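Local structure of cytochrome P450 (Rhodococcus erythropolis, 3WEC) at residues Asn260-Leu266 against Leu399-Leu405; Phe269-Gln275 against Phe342-Arg346; Leu294-Pro298 against Asn332-Val336. The protein is a haem-containing cytochrome P450 that hydroxylates the quinoline nitrogen of aurachin precursors, a step that confers antibiotic activity on these alkaloids. All coordinates share one frame; numbering follows the deposited sequence.

Contact 1. Residues Asn260-Leu266 against Leu399-Leu405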
loop_
_atom_site.group_PDB
_atom_site.type_symbol
_atom_site.label_atom_id
_atom_site.label_comp_id
_atom_site.label_asym_id
_atom_site.label_seq_id
_atom_site.Cartn_x
_atom_site.Cartn_y
_atom_site.Cartn_z
ATOM N N ASN A 260 -5.026 -0.842 -6.131
ATOM C CA ASN A 260 -5.520 0.536 -6.145
ATOM C C ASN A 260 -4.773 1.330 -7.201
ATOM O O ASN A 260 -5.356 2.122 -7.889
ATOM C CB ASN A 260 -5.341 1.205 -4.764
ATOM C CG ASN A 260 -6.495 0.929 -3.826
ATOM O OD1 ASN A 260 -7.494 0.300 -4.205
ATOM N ND2 ASN A 260 -6.390 1.438 -2.603
ATOM N N THR A 261 -3.468 1.129 -7.287
ATOM C CA THR A 261 -2.641 1.830 -8.240
ATOM C C THR A 261 -2.912 1.487 -9.701
ATOM O O THR A 261 -2.779 2.340 -10.541
ATOM C CB THR A 261 -1.134 1.620 -7.956
ATOM O OG1 THR A 261 -0.867 1.998 -6.604
ATOM C CG2 THR A 261 -0.319 2.490 -8.886
ATOM N N ILE A 262 -3.232 0.230 -10.008
ATOM C CA ILE A 262 -3.652 -0.152 -11.331
ATOM C C ILE A 262 -4.941 0.621 -11.684
ATOM O O ILE A 262 -5.067 1.152 -12.802
ATOM C CB ILE A 262 -4.016 -1.671 -11.383
ATOM C CG1 ILE A 262 -2.862 -2.529 -10.922
ATOM C CG2 ILE A 262 -4.561 -2.073 -12.765
ATOM C CD1 ILE A 262 -2.203 -3.317 -12.017
ATOM N N GLY A 263 -5.901 0.659 -10.740
ATOM C CA GLY A 263 -7.163 1.391 -10.979
ATOM C C GLY A 263 -6.972 2.889 -11.192
ATOM O O GLY A 263 -7.459 3.447 -12.170
ATOM N N ASN A 264 -6.237 3.509 -10.274
ATOM C CA ASN A 264 -5.837 4.911 -10.351
ATOM C C ASN A 264 -5.015 5.235 -11.608
ATOM O O ASN A 264 -5.169 6.293 -12.162
ATOM C CB ASN A 264 -5.028 5.274 -9.094
ATOM C CG ASN A 264 -5.892 5.414 -7.861
ATOM O OD1 ASN A 264 -7.155 5.494 -7.924
ATOM N ND2 ASN A 264 -5.237 5.471 -6.723
ATOM N N MET A 265 -4.134 4.321 -12.032
ATOM C CA MET A 265 -3.349 4.520 -13.263
ATOM C C MET A 265 -4.281 4.667 -14.442
ATOM O O MET A 265 -4.165 5.606 -15.246
ATOM C CB MET A 265 -2.400 3.345 -13.521
ATOM C CG MET A 265 -1.520 3.554 -14.742
ATOM S SD MET A 265 -0.455 2.150 -15.044
ATOM C CE MET A 265 0.878 2.480 -13.910
ATOM N N LEU A 266 -5.219 3.731 -14.512
ATOM C CA LEU A 266 -6.295 3.718 -15.505
ATOM C C LEU A 266 -7.121 5.037 -15.561
ATOM O O LEU A 266 -7.197 5.695 -16.601
ATOM C CB LEU A 266 -7.177 2.491 -15.235
ATOM C CG LEU A 266 -6.973 1.194 -16.031
ATOM C CD1 LEU A 266 -5.814 1.202 -17.051
ATOM C CD2 LEU A 266 -6.930 -0.043 -15.172
ATOM N N LEU A 399 -6.414 4.501 2.633
ATOM C CA LEU A 399 -6.153 4.011 1.248
ATOM C C LEU A 399 -7.129 4.623 0.267
ATOM O O LEU A 399 -8.233 4.999 0.646
ATOM C CB LEU A 399 -6.248 2.490 1.193
ATOM C CG LEU A 399 -5.040 1.556 1.408
ATOM C CD1 LEU A 399 -3.830 2.171 2.069
ATOM C CD2 LEU A 399 -5.489 0.254 2.090
ATOM N N ARG A 400 -6.710 4.774 -0.979
ATOM C CA ARG A 400 -7.580 5.335 -1.998
ATOM C C ARG A 400 -7.428 4.637 -3.334
ATOM O O ARG A 400 -6.313 4.465 -3.874
ATOM C CB ARG A 400 -7.352 6.831 -2.148
ATOM C CG ARG A 400 -8.390 7.517 -3.033
ATOM C CD ARG A 400 -8.256 9.027 -2.981
ATOM N NE ARG A 400 -9.220 9.682 -3.838
ATOM C CZ ARG A 400 -8.986 10.052 -5.085
ATOM N NH1 ARG A 400 -9.927 10.667 -5.796
ATOM N NH2 ARG A 400 -7.807 9.824 -5.616
ATOM N N GLY A 401 -8.576 4.186 -3.830
ATOM C CA GLY A 401 -8.644 3.543 -5.132
ATOM C C GLY A 401 -10.093 3.206 -5.401
ATOM O O GLY A 401 -10.892 3.173 -4.478
ATOM N N PRO A 402 -10.430 2.942 -6.668
ATOM C CA PRO A 402 -11.813 2.668 -7.077
ATOM C C PRO A 402 -12.345 1.286 -6.623
ATOM O O PRO A 402 -11.600 0.291 -6.569
ATOM C CB PRO A 402 -11.723 2.750 -8.606
ATOM C CG PRO A 402 -10.292 2.360 -8.903
ATOM C CD PRO A 402 -9.535 3.074 -7.838
ATOM N N GLU A 403 -13.648 1.245 -6.337
ATOM C CA GLU A 403 -14.351 0.024 -5.929
ATOM C C GLU A 403 -14.666 -0.852 -7.149
ATOM O O GLU A 403 -14.519 -2.062 -7.088
ATOM C CB GLU A 403 -15.660 0.400 -5.140
ATOM C CG GLU A 403 -16.634 -0.738 -4.823
ATOM C CD GLU A 403 -17.243 -0.658 -3.423
ATOM O OE1 GLU A 403 -18.477 -0.431 -3.304
ATOM O OE2 GLU A 403 -16.482 -0.845 -2.431
ATOM N N THR A 404 -15.161 -0.206 -8.210
ATOM C CA THR A 404 -15.518 -0.789 -9.509
ATOM C C THR A 404 -14.936 0.133 -10.602
ATOM O O THR A 404 -14.523 1.266 -10.310
ATOM C CB THR A 404 -17.061 -0.945 -9.756
ATOM O OG1 THR A 404 -17.703 0.333 -9.903
ATOM C CG2 THR A 404 -17.781 -1.803 -8.700
ATOM N N LEU A 405 -14.898 -0.326 -11.853
ATOM C CA LEU A 405 -14.309 0.497 -12.922
ATOM C C LEU A 405 -14.720 -0.046 -14.283
ATOM O O LEU A 405 -14.482 -1.226 -14.581
ATOM C CB LEU A 405 -12.772 0.551 -12.767
ATOM C CG LEU A 405 -11.995 1.688 -13.449
ATOM C CD1 LEU A 405 -12.352 3.071 -12.887
ATOM C CD2 LEU A 405 -10.501 1.431 -13.322
HETATM O O HOH W 1 -8.852 0.008 -6.481
#
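Asn260 and Gly401 bring their CA atoms to 4.5 Å of each other, and Gly263, nearly a turn along the helix, lies nearest Pro402, as the loop 399-405 runs across the surface of helix 240-271. So close an approach suits two glycines. Gly401 has only its CA to set against Asn260 OD1, and Gly263, with no side chain, lets the proline ring come down on its CA (Pro402 CG to Gly263 CA 3.9 Å). The polar link comes from two asparagines. Each has CG beside its own backbone N (chi1 -74° in Asn264), which lays both amides along the helix toward the carbonyl of Arg400. Asn264 ND2 donates to Arg400 O at 3.2 Å, a bent bond whose donor sits above the carbonyl plane. Asn260 ND2 is almost as near that oxygen, but its angle is too poor for a bond. At the other end of the amide, Asn260 OD1 and Pro402 O are bridged by a water. Asn264 OD1 is buried without a hydrogen-bonding partner, with Pro402 CD 3.4 Å away. Beyond the proline, Leu405 CD2 lies between Gly263 O and Leu266 CB, 4.0 Å from the latter. Leu399, first residue of 399-405, also contacts the bound aurachin intermediate, so this residue takes part in the substrate pocket. The guanidinium of Arg400 forms a salt bridge with Glu297. Helix 148-153 packs Val149 on both Pro402 and Leu405, helix 364-381 meets Thr261, Ile262 and Met265 of the long helix, and the loop itself connects the paired strands 384-387 and 407-410.

Contact 2. Residues Phe269-Gln275 against Phe342-Arg346; sequences FSRHADQ and FSVTR
The side-chain oxygen of Gln275 does the work of a main-chain acceptor: Val344, second residue of the type I turn Ser343-Arg346, donates from N to Gln275 OE1 at 2.8 Å in a nearly straight bond (169°), approaching from above the amide carbonyl plane. Glutamine has the length for this. Gln275 CG packs on Phe342 CD1, 3.6 Å away, and from there a bend at chi2 (-61°) carries the amide to the turn, its plane nearly perpendicular to the phenyl ring. Phe342 in turn points an edge at the face of Phe269 in an offset edge-to-face pair, with centroids 5.5 Å apart and planes at 73°. Val344 CG2 touches the Phe269 edge at CE1. The turn ends at Arg346, whose salt bridge with Glu292 is consistent with its being the second arginine of the P450 E-R-R triad, Glu292 and Arg295 supplying the ExxR part on helix 286-296. The other segment is the break between helices 240-271 and 273-281, where His272 leaves the first helix and stands at the N-cap position of the second. Its imidazole carries Phe342 CB over one face, with His272 CD2 4.1 Å from that carbon, while Arg271 CB lies over the opposite face.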
loop_
_atom_site.group_PDB
_atom_site.type_symbol
_atom_site.label_atom_id
_atom_site.label_comp_id
_atom_site.label_asym_id
_atom_site.label_seq_id
_atom_site.Cartn_x
_atom_site.Cartn_y
_atom_site.Cartn_z
ATOM N N PHE A 269 -4.745 7.987 -16.890
ATOM C CA PHE A 269 -4.570 8.046 -18.353
ATOM C C PHE A 269 -5.873 8.278 -19.144
ATOM O O PHE A 269 -5.826 8.720 -20.289
ATOM C CB PHE A 269 -3.791 6.829 -18.872
ATOM C CG PHE A 269 -2.328 6.845 -18.504
ATOM C CD1 PHE A 269 -1.515 7.919 -18.852
ATOM C CD2 PHE A 269 -1.758 5.788 -17.828
ATOM C CE1 PHE A 269 -0.172 7.939 -18.519
ATOM C CE2 PHE A 269 -0.410 5.804 -17.488
ATOM C CZ PHE A 269 0.383 6.877 -17.838
ATOM N N SER A 270 -7.023 8.009 -18.534
ATOM C CA SER A 270 -8.330 8.321 -19.113
ATOM C C SER A 270 -8.519 9.835 -19.084
ATOM O O SER A 270 -8.943 10.462 -20.064
ATOM C CB SER A 270 -9.454 7.648 -18.318
ATOM O OG SER A 270 -10.725 7.816 -18.946
ATOM N N ARG A 271 -8.172 10.420 -17.946
ATOM C CA ARG A 271 -8.295 11.850 -17.777
ATOM C C ARG A 271 -7.232 12.660 -18.530
ATOM O O ARG A 271 -7.453 13.829 -18.800
ATOM C CB ARG A 271 -8.294 12.173 -16.291
ATOM C CG ARG A 271 -9.641 11.904 -15.639
ATOM C CD ARG A 271 -9.464 11.864 -14.138
ATOM N NE ARG A 271 -10.724 11.611 -13.447
ATOM C CZ ARG A 271 -10.822 11.449 -12.126
ATOM N NH1 ARG A 271 -9.736 11.514 -11.359
ATOM N NH2 ARG A 271 -11.991 11.208 -11.578
ATOM N N HIS A 272 -6.083 12.057 -18.857
ATOM C CA HIS A 272 -4.984 12.792 -19.544
ATOM C C HIS A 272 -4.433 12.013 -20.718
ATOM O O HIS A 272 -3.313 11.480 -20.655
ATOM C CB HIS A 272 -3.859 13.172 -18.549
ATOM C CG HIS A 272 -4.358 13.845 -17.262
ATOM N ND1 HIS A 272 -4.691 15.164 -17.199
ATOM C CD2 HIS A 272 -4.577 13.327 -15.988
ATOM C CE1 HIS A 272 -5.096 15.463 -15.946
ATOM N NE2 HIS A 272 -5.018 14.336 -15.206
ATOM N N ALA A 273 -5.199 11.960 -21.812
ATOM C CA ALA A 273 -4.922 11.021 -22.916
ATOM C C ALA A 273 -3.598 11.311 -23.598
ATOM O O ALA A 273 -2.979 10.431 -24.200
ATOM C CB ALA A 273 -6.058 11.016 -23.930
ATOM N N ASP A 274 -3.176 12.565 -23.490
ATOM C CA ASP A 274 -1.944 13.049 -24.103
ATOM C C ASP A 274 -0.711 12.454 -23.404
ATOM O O ASP A 274 0.276 12.157 -24.066
ATOM C CB ASP A 274 -1.902 14.590 -24.086
ATOM C CG ASP A 274 -1.958 15.166 -22.668
ATOM O OD1 ASP A 274 -3.051 15.168 -22.051
ATOM O OD2 ASP A 274 -0.902 15.603 -22.152
ATOM N N GLN A 275 -0.779 12.292 -22.077
ATOM C CA GLN A 275 0.340 11.765 -21.279
ATOM C C GLN A 275 0.544 10.287 -21.596
ATOM O O GLN A 275 1.668 9.767 -21.566
ATOM C CB GLN A 275 0.077 11.920 -19.766
ATOM C CG GLN A 275 0.017 13.347 -19.234
ATOM C CD GLN A 275 1.313 14.118 -19.441
ATOM O OE1 GLN A 275 2.401 13.573 -19.275
ATOM N NE2 GLN A 275 1.200 15.396 -19.815
ATOM N N PHE A 342 -0.211 16.309 -13.962
ATOM C CA PHE A 342 0.249 14.972 -14.181
ATOM C C PHE A 342 1.098 15.025 -15.435
ATOM O O PHE A 342 0.593 15.313 -16.531
ATOM C CB PHE A 342 -0.924 13.969 -14.296
ATOM C CG PHE A 342 -0.490 12.548 -14.654
ATOM C CD1 PHE A 342 -0.706 12.044 -15.930
ATOM C CD2 PHE A 342 0.112 11.717 -13.710
ATOM C CE1 PHE A 342 -0.320 10.755 -16.252
ATOM C CE2 PHE A 342 0.473 10.416 -14.022
ATOM C CZ PHE A 342 0.272 9.942 -15.305
ATOM N N SER A 343 2.398 14.781 -15.260
ATOM C CA SER A 343 3.335 14.768 -16.387
ATOM C C SER A 343 4.263 13.563 -16.294
ATOM O O SER A 343 5.001 13.416 -15.329
ATOM C CB SER A 343 4.135 16.067 -16.471
ATOM O OG SER A 343 5.171 15.965 -17.439
ATOM N N VAL A 344 4.205 12.712 -17.310
ATOM C CA VAL A 344 4.996 11.487 -17.361
ATOM C C VAL A 344 6.395 11.797 -17.890
ATOM O O VAL A 344 7.253 10.911 -18.008
ATOM C CB VAL A 344 4.319 10.449 -18.287
ATOM C CG1 VAL A 344 5.232 9.280 -18.552
ATOM C CG2 VAL A 344 3.011 9.959 -17.699
ATOM N N THR A 345 6.647 13.055 -18.221
ATOM C CA THR A 345 7.980 13.392 -18.708
ATOM C C THR A 345 8.872 14.078 -17.669
ATOM O O THR A 345 10.010 14.407 -17.965
ATOM C CB THR A 345 7.946 14.157 -20.039
ATOM O OG1 THR A 345 7.062 15.271 -19.920
ATOM C CG2 THR A 345 7.458 13.243 -21.153
ATOM N N ARG A 346 8.358 14.267 -16.457
ATOM C CA ARG A 346 9.157 14.743 -15.321
ATOM C C ARG A 346 10.526 14.060 -15.189
ATOM O O ARG A 346 10.604 12.868 -14.872
ATOM C CB ARG A 346 8.387 14.557 -14.016
ATOM C CG ARG A 346 7.671 15.800 -13.550
ATOM C CD ARG A 346 6.830 15.496 -12.322
ATOM N NE ARG A 346 5.573 16.252 -12.321
ATOM C CZ ARG A 346 5.482 17.580 -12.268
ATOM N NH1 ARG A 346 4.288 18.161 -12.254
ATOM N NH2 ARG A 346 6.577 18.325 -12.212
#

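Contact 3. Residues Leu294-Pro298 against Asn332-Val336; sequences LRFEP and NREAV
Arg333 lays its guanidinium flat on the ring of Phe296, the two planes only 5° apart and Arg333 CZ 4.2 Å from the ring centroid, a cation-pi stack with NH2 over the ring centre. A bend at the second torsion (chi2 -48°) turns this arginine back toward helix 286-296, where Arg333 NH2 also donates to Phe296 O at 3.1 Å, in the carbonyl plane and on a lone pair. One residue is thus gripped twice, through ring and backbone. Arg295 is held differently. Val336 CG2 sits over the centre of its guanidinium face, 3.6 Å from Arg295 CZ, and NH1 reaches Asn332 O at 3.1 Å from above the carbonyl plane. Ala335 N reaches the same oxygen from the opposite face. Asn332 slides past Arg295 in the reverse direction; its OD1 accepts from Leu352 N, and ND2 makes a weak bond to Arg295 O. A water donates to Arg295 O and accepts a weak bond from Arg333 NE. Arg295, of the P450 ExxR motif, pairs with Glu292, and Arg333 with Asp340. With Arg295 NH1 4.8 Å from Arg333 NE, these carboxylates probably offset the like charges, and Phe296 O, at the C-terminal end of helix 286-296, would probably favour the cation of Arg333.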
loop_
_atom_site.group_PDB
_atom_site.type_symbol
_atom_site.label_atom_id
_atom_site.label_comp_id
_atom_site.label_asym_id
_atom_site.label_seq_id
_atom_site.Cartn_x
_atom_site.Cartn_y
_atom_site.Cartn_z
ATOM N N LEU A 294 2.225 7.169 -9.261
ATOM C CA LEU A 294 2.300 6.878 -7.822
ATOM C C LEU A 294 2.365 8.175 -7.025
ATOM O O LEU A 294 1.801 8.247 -5.907
ATOM C CB LEU A 294 3.497 5.975 -7.483
ATOM C CG LEU A 294 3.418 4.465 -7.710
ATOM C CD1 LEU A 294 4.798 3.856 -7.720
ATOM C CD2 LEU A 294 2.585 3.700 -6.706
ATOM N N ARG A 295 3.015 9.188 -7.619
ATOM C CA ARG A 295 3.061 10.539 -7.047
ATOM C C ARG A 295 1.700 11.263 -7.110
ATOM O O ARG A 295 1.228 11.774 -6.094
ATOM C CB ARG A 295 4.144 11.414 -7.699
ATOM C CG ARG A 295 4.335 12.723 -6.952
ATOM C CD ARG A 295 5.052 13.796 -7.774
ATOM N NE ARG A 295 4.383 14.231 -9.001
ATOM C CZ ARG A 295 3.387 15.128 -9.083
ATOM N NH1 ARG A 295 2.868 15.695 -8.000
ATOM N NH2 ARG A 295 2.908 15.474 -10.270
ATOM N N PHE A 296 1.121 11.317 -8.313
ATOM C CA PHE A 296 -0.161 11.994 -8.600
ATOM C C PHE A 296 -1.343 11.292 -7.946
ATOM O O PHE A 296 -2.274 11.938 -7.498
ATOM C CB PHE A 296 -0.387 12.060 -10.129
ATOM C CG PHE A 296 -1.464 13.009 -10.556
ATOM C CD1 PHE A 296 -1.260 14.383 -10.546
ATOM C CD2 PHE A 296 -2.689 12.527 -11.022
ATOM C CE1 PHE A 296 -2.275 15.265 -10.970
ATOM C CE2 PHE A 296 -3.701 13.406 -11.434
ATOM C CZ PHE A 296 -3.486 14.781 -11.423
ATOM N N GLU A 297 -1.343 9.964 -7.941
ATOM C CA GLU A 297 -2.464 9.248 -7.355
ATOM C C GLU A 297 -1.956 8.065 -6.522
ATOM O O GLU A 297 -2.061 6.923 -6.951
ATOM C CB GLU A 297 -3.442 8.757 -8.435
ATOM C CG GLU A 297 -4.307 9.834 -9.096
ATOM C CD GLU A 297 -5.520 10.241 -8.286
ATOM O OE1 GLU A 297 -5.630 9.847 -7.106
ATOM O OE2 GLU A 297 -6.372 11.003 -8.817
ATOM N N PRO A 298 -1.427 8.345 -5.318
ATOM C CA PRO A 298 -0.814 7.272 -4.513
ATOM C C PRO A 298 -1.884 6.362 -3.968
ATOM O O PRO A 298 -3.019 6.798 -3.795
ATOM C CB PRO A 298 -0.085 8.038 -3.390
ATOM C CG PRO A 298 -0.341 9.508 -3.636
ATOM C CD PRO A 298 -1.503 9.622 -4.576
ATOM N N ASN A 332 3.282 15.048 -1.809
ATOM C CA ASN A 332 3.592 14.773 -3.212
ATOM C C ASN A 332 3.237 15.898 -4.194
ATOM O O ASN A 332 3.980 16.128 -5.172
ATOM C CB ASN A 332 2.931 13.474 -3.643
ATOM C CG ASN A 332 3.636 12.239 -3.071
ATOM O OD1 ASN A 332 4.722 12.337 -2.491
ATOM N ND2 ASN A 332 2.997 11.079 -3.197
ATOM N N ARG A 333 2.101 16.574 -3.945
ATOM C CA ARG A 333 1.599 17.599 -4.849
ATOM C C ARG A 333 2.539 18.816 -4.877
ATOM O O ARG A 333 2.515 19.614 -5.814
ATOM C CB ARG A 333 0.129 17.981 -4.549
ATOM C CG ARG A 333 -0.901 16.895 -4.870
ATOM C CD ARG A 333 -0.684 16.311 -6.264
ATOM N NE ARG A 333 -1.692 15.313 -6.657
ATOM C CZ ARG A 333 -2.846 15.640 -7.240
ATOM N NH1 ARG A 333 -3.135 16.925 -7.480
ATOM N NH2 ARG A 333 -3.709 14.703 -7.581
ATOM N N GLU A 334 3.415 18.906 -3.877
ATOM C CA GLU A 334 4.487 19.918 -3.882
ATOM C C GLU A 334 5.916 19.312 -3.913
ATOM O O GLU A 334 6.889 20.025 -3.706
ATOM C CB GLU A 334 4.312 20.945 -2.730
ATOM C CG GLU A 334 4.459 20.380 -1.315
ATOM C CD GLU A 334 4.410 21.439 -0.225
ATOM O OE1 GLU A 334 3.836 22.514 -0.464
ATOM O OE2 GLU A 334 4.955 21.206 0.879
ATOM N N ALA A 335 6.042 18.016 -4.191
ATOM C CA ALA A 335 7.371 17.362 -4.241
ATOM C C ALA A 335 8.189 17.743 -5.492
ATOM O O ALA A 335 9.422 17.673 -5.485
ATOM C CB ALA A 335 7.248 15.851 -4.103
ATOM N N VAL A 336 7.478 18.155 -6.544
ATOM C CA VAL A 336 8.039 18.574 -7.836
ATOM C C VAL A 336 7.423 19.929 -8.244
ATOM O O VAL A 336 6.397 20.321 -7.689
ATOM C CB VAL A 336 7.722 17.528 -8.939
ATOM C CG1 VAL A 336 8.442 16.210 -8.685
ATOM C CG2 VAL A 336 6.216 17.285 -9.048
HETATM O O HOH W 2 -0.691 13.409 -4.731
#

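How the contacts relate
Followed from the N terminus, the chain sets down the first halves of the three contacts in order, 260-266, 269-275 and 294-298, then closes them in reverse. Contact 3 closes first at 332-336, contact 2 encloses it at 342-346, and contact 1 encloses both at 399-405, so the loops nest without crossing. Contacts 1 and 2 share helix 240-271, one within it and the other at its end. Contacts 2 and 3 meet where Phe342 packs on Phe296 and Arg346 on Val336, and contacts 1 and 3 through the Arg400-Glu297 salt bridge and where Thr261 packs on Leu294. Together they tie the long helix and helix 286-296 to the end of helix 328-333 and the chain after it, and to the loop before strand 407-410.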